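A118 serine integrase (Listeria innocua, PDB 5UDO) probably binds DNA and exchanges its strands in phage site-specific recombination, with its coiled-coil domain, the part crystallised here, mediating the direction of the reaction. Local coordinates at residues 232-237 and 249-254. Numbering follows the deposited sequence.
Sequences RLFDLY and SMMNDI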
loop_
_atom_site.group_PDB
_atom_site.type_symbol
_atom_site.label_atom_id
_atom_site.label_comp_id
_atom_site.label_asym_id
_atom_site.label_seq_id
_atom_site.Cartn_x
_atom_site.Cartn_y
_atom_site.Cartn_z
ATOM N N ARG B 232 -1.417 5.200 -2.888
ATOM C CA ARG B 232 -0.400 6.181 -2.534
ATOM C C ARG B 232 -0.154 6.203 -1.027
ATOM O O ARG B 232 0.994 6.242 -0.582
ATOM C CB ARG B 232 -0.805 7.572 -3.019
ATOM C CG ARG B 232 0.215 8.655 -2.715
ATOM C CD ARG B 232 1.580 8.290 -3.277
ATOM N NE ARG B 232 2.563 9.350 -3.078
ATOM C CZ ARG B 232 3.845 9.253 -3.417
ATOM N NH1 ARG B 232 4.304 8.140 -3.972
ATOM N NH2 ARG B 232 4.670 10.268 -3.200
ATOM N N LEU B 233 -1.233 6.173 -0.249
ATOM C CA LEU B 233 -1.134 6.221 1.209
ATOM C C LEU B 233 -0.305 5.059 1.745
ATOM O O LEU B 233 0.516 5.240 2.645
ATOM C CB LEU B 233 -2.524 6.215 1.848
ATOM C CG LEU B 233 -2.560 6.322 3.374
ATOM C CD1 LEU B 233 -1.734 7.510 3.846
ATOM C CD2 LEU B 233 -3.990 6.432 3.881
ATOM N N PHE B 234 -0.524 3.870 1.191
ATOM C CA PHE B 234 0.301 2.717 1.524
ATOM C C PHE B 234 1.749 2.987 1.136
ATOM O O PHE B 234 2.667 2.722 1.912
ATOM C CB PHE B 234 -0.202 1.457 0.817
ATOM C CG PHE B 234 -1.321 0.755 1.535
ATOM C CD1 PHE B 234 -1.121 0.203 2.788
ATOM C CD2 PHE B 234 -2.566 0.619 0.942
ATOM C CE1 PHE B 234 -2.148 -0.453 3.446
ATOM C CE2 PHE B 234 -3.594 -0.036 1.592
ATOM C CZ PHE B 234 -3.386 -0.574 2.845
ATOM N N ASP B 235 1.942 3.518 -0.068
ATOM C CA ASP B 235 3.276 3.821 -0.571
ATOM C C ASP B 235 3.985 4.827 0.329
ATOM O O ASP B 235 5.151 4.645 0.675
ATOM C CB ASP B 235 3.201 4.353 -2.004
ATOM C CG ASP B 235 4.568 4.535 -2.631
ATOM O OD1 ASP B 235 5.495 3.780 -2.268
ATOM O OD2 ASP B 235 4.718 5.432 -3.487
ATOM N N LEU B 236 3.269 5.883 0.708
ATOM C CA LEU B 236 3.807 6.906 1.601
ATOM C C LEU B 236 4.284 6.301 2.918
ATOM O O LEU B 236 5.403 6.560 3.362
ATOM C CB LEU B 236 2.755 7.984 1.868
ATOM C CG LEU B 236 2.360 8.865 0.680
ATOM C CD1 LEU B 236 1.238 9.815 1.064
ATOM C CD2 LEU B 236 3.562 9.636 0.159
ATOM N N TYR B 237 3.423 5.496 3.534
ATOM C CA TYR B 237 3.762 4.781 4.758
ATOM C C TYR B 237 4.981 3.891 4.554
ATOM O O TYR B 237 5.934 3.936 5.334
ATOM C CB TYR B 237 2.575 3.941 5.231
ATOM C CG TYR B 237 2.953 2.851 6.206
ATOM C CD1 TYR B 237 3.195 3.144 7.541
ATOM C CD2 TYR B 237 3.073 1.531 5.792
ATOM C CE1 TYR B 237 3.546 2.155 8.435
ATOM C CE2 TYR B 237 3.423 0.535 6.679
ATOM C CZ TYR B 237 3.657 0.852 7.999
ATOM O OH TYR B 237 4.006 -0.139 8.886
ATOM N N SER B 249 -5.907 5.502 11.252
ATOM C CA SER B 249 -6.975 6.489 11.327
ATOM C C SER B 249 -7.277 7.078 9.952
ATOM O O SER B 249 -8.437 7.281 9.598
ATOM C CB SER B 249 -6.609 7.601 12.311
ATOM O OG SER B 249 -5.464 8.315 11.876
ATOM N N MET B 250 -6.228 7.339 9.177
ATOM C CA MET B 250 -6.385 7.883 7.832
ATOM C C MET B 250 -7.002 6.862 6.883
ATOM O O MET B 250 -7.988 7.154 6.205
ATOM C CB MET B 250 -5.039 8.352 7.283
ATOM C CG MET B 250 -4.512 9.612 7.936
ATOM S SD MET B 250 -2.893 10.089 7.309
ATOM C CE MET B 250 -2.630 11.618 8.200
ATOM N N MET B 251 -6.410 5.671 6.840
ATOM C CA MET B 251 -6.888 4.593 5.980
ATOM C C MET B 251 -8.347 4.259 6.273
ATOM O O MET B 251 -9.139 4.046 5.354
ATOM C CB MET B 251 -6.026 3.344 6.156
ATOM C CG MET B 251 -6.391 2.207 5.221
ATOM S SD MET B 251 -5.924 2.558 3.518
ATOM C CE MET B 251 -4.160 2.798 3.711
ATOM N N ASN B 252 -8.697 4.220 7.556
ATOM C CA ASN B 252 -10.072 3.963 7.966
ATOM C C ASN B 252 -11.003 5.098 7.554
ATOM O O ASN B 252 -12.123 4.855 7.112
ATOM C CB ASN B 252 -10.154 3.748 9.479
ATOM C CG ASN B 252 -9.668 2.375 9.901
ATOM O OD1 ASN B 252 -10.466 1.479 10.178
ATOM N ND2 ASN B 252 -8.353 2.205 9.955
ATOM N N ASP B 253 -10.535 6.335 7.707
ATOM C CA ASP B 253 -11.325 7.503 7.332
ATOM C C ASP B 253 -11.601 7.513 5.832
ATOM O O ASP B 253 -12.723 7.788 5.404
ATOM C CB ASP B 253 -10.618 8.795 7.745
ATOM C CG ASP B 253 -10.857 9.152 9.200
ATOM O OD1 ASP B 253 -11.961 8.870 9.713
ATOM O OD2 ASP B 253 -9.942 9.723 9.832
ATOM N N ILE B 254 -10.575 7.213 5.041
ATOM C CA ILE B 254 -10.714 7.146 3.590
ATOM C C ILE B 254 -11.604 5.970 3.195
ATOM O O ILE B 254 -12.452 6.094 2.310
ATOM C CB ILE B 254 -9.346 7.016 2.887
ATOM C CG1 ILE B 254 -8.456 8.213 3.222
ATOM C CG2 ILE B 254 -9.524 6.911 1.381
ATOM C CD1 ILE B 254 -7.101 8.174 2.551
#
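One face of the Phe234 ring carries the methyl of Met251. Met251 CE sits 3.5 Å above the Phe234 ring plane, over its centre and 14° off the normal, in a CH-pi contact. The sulfur lies off the ring centre, nearest Phe234 CE2 and CZ. Met251 SD lies 4.5 Å from the centroid of the Phe234 ring in an oblique Met-aromatic contact. Met251 leaves its helix with CG anti to the backbone N, then bends at both chi2 and chi3, which turns the methyl over the ring. The same methyl also meets Leu233, with Met251 CE 3.6 Å from Leu233 CD2. The contact joins helices 220-238 and 244-260, an antiparallel helical hairpin of the integrase's coiled-coil domain. The N-to-C directions of the two segments differ by 177°, and their axes come within 11.2 Å. Leu233 points toward helix 244-260, level with Met251. Leu233 CD2 also lies 3.8 Å from Ile254 CD1 and 4.0 Å from Met250 CB. Beyond CB the extended Met250 chain leads away from Leu233. Ile254 also packs on Glu226 and Lys229 of helix 220-238. In the assembly, Phe234 packs on Glu246 of the second subunit, and Met251 on Tyr242 of that subunit.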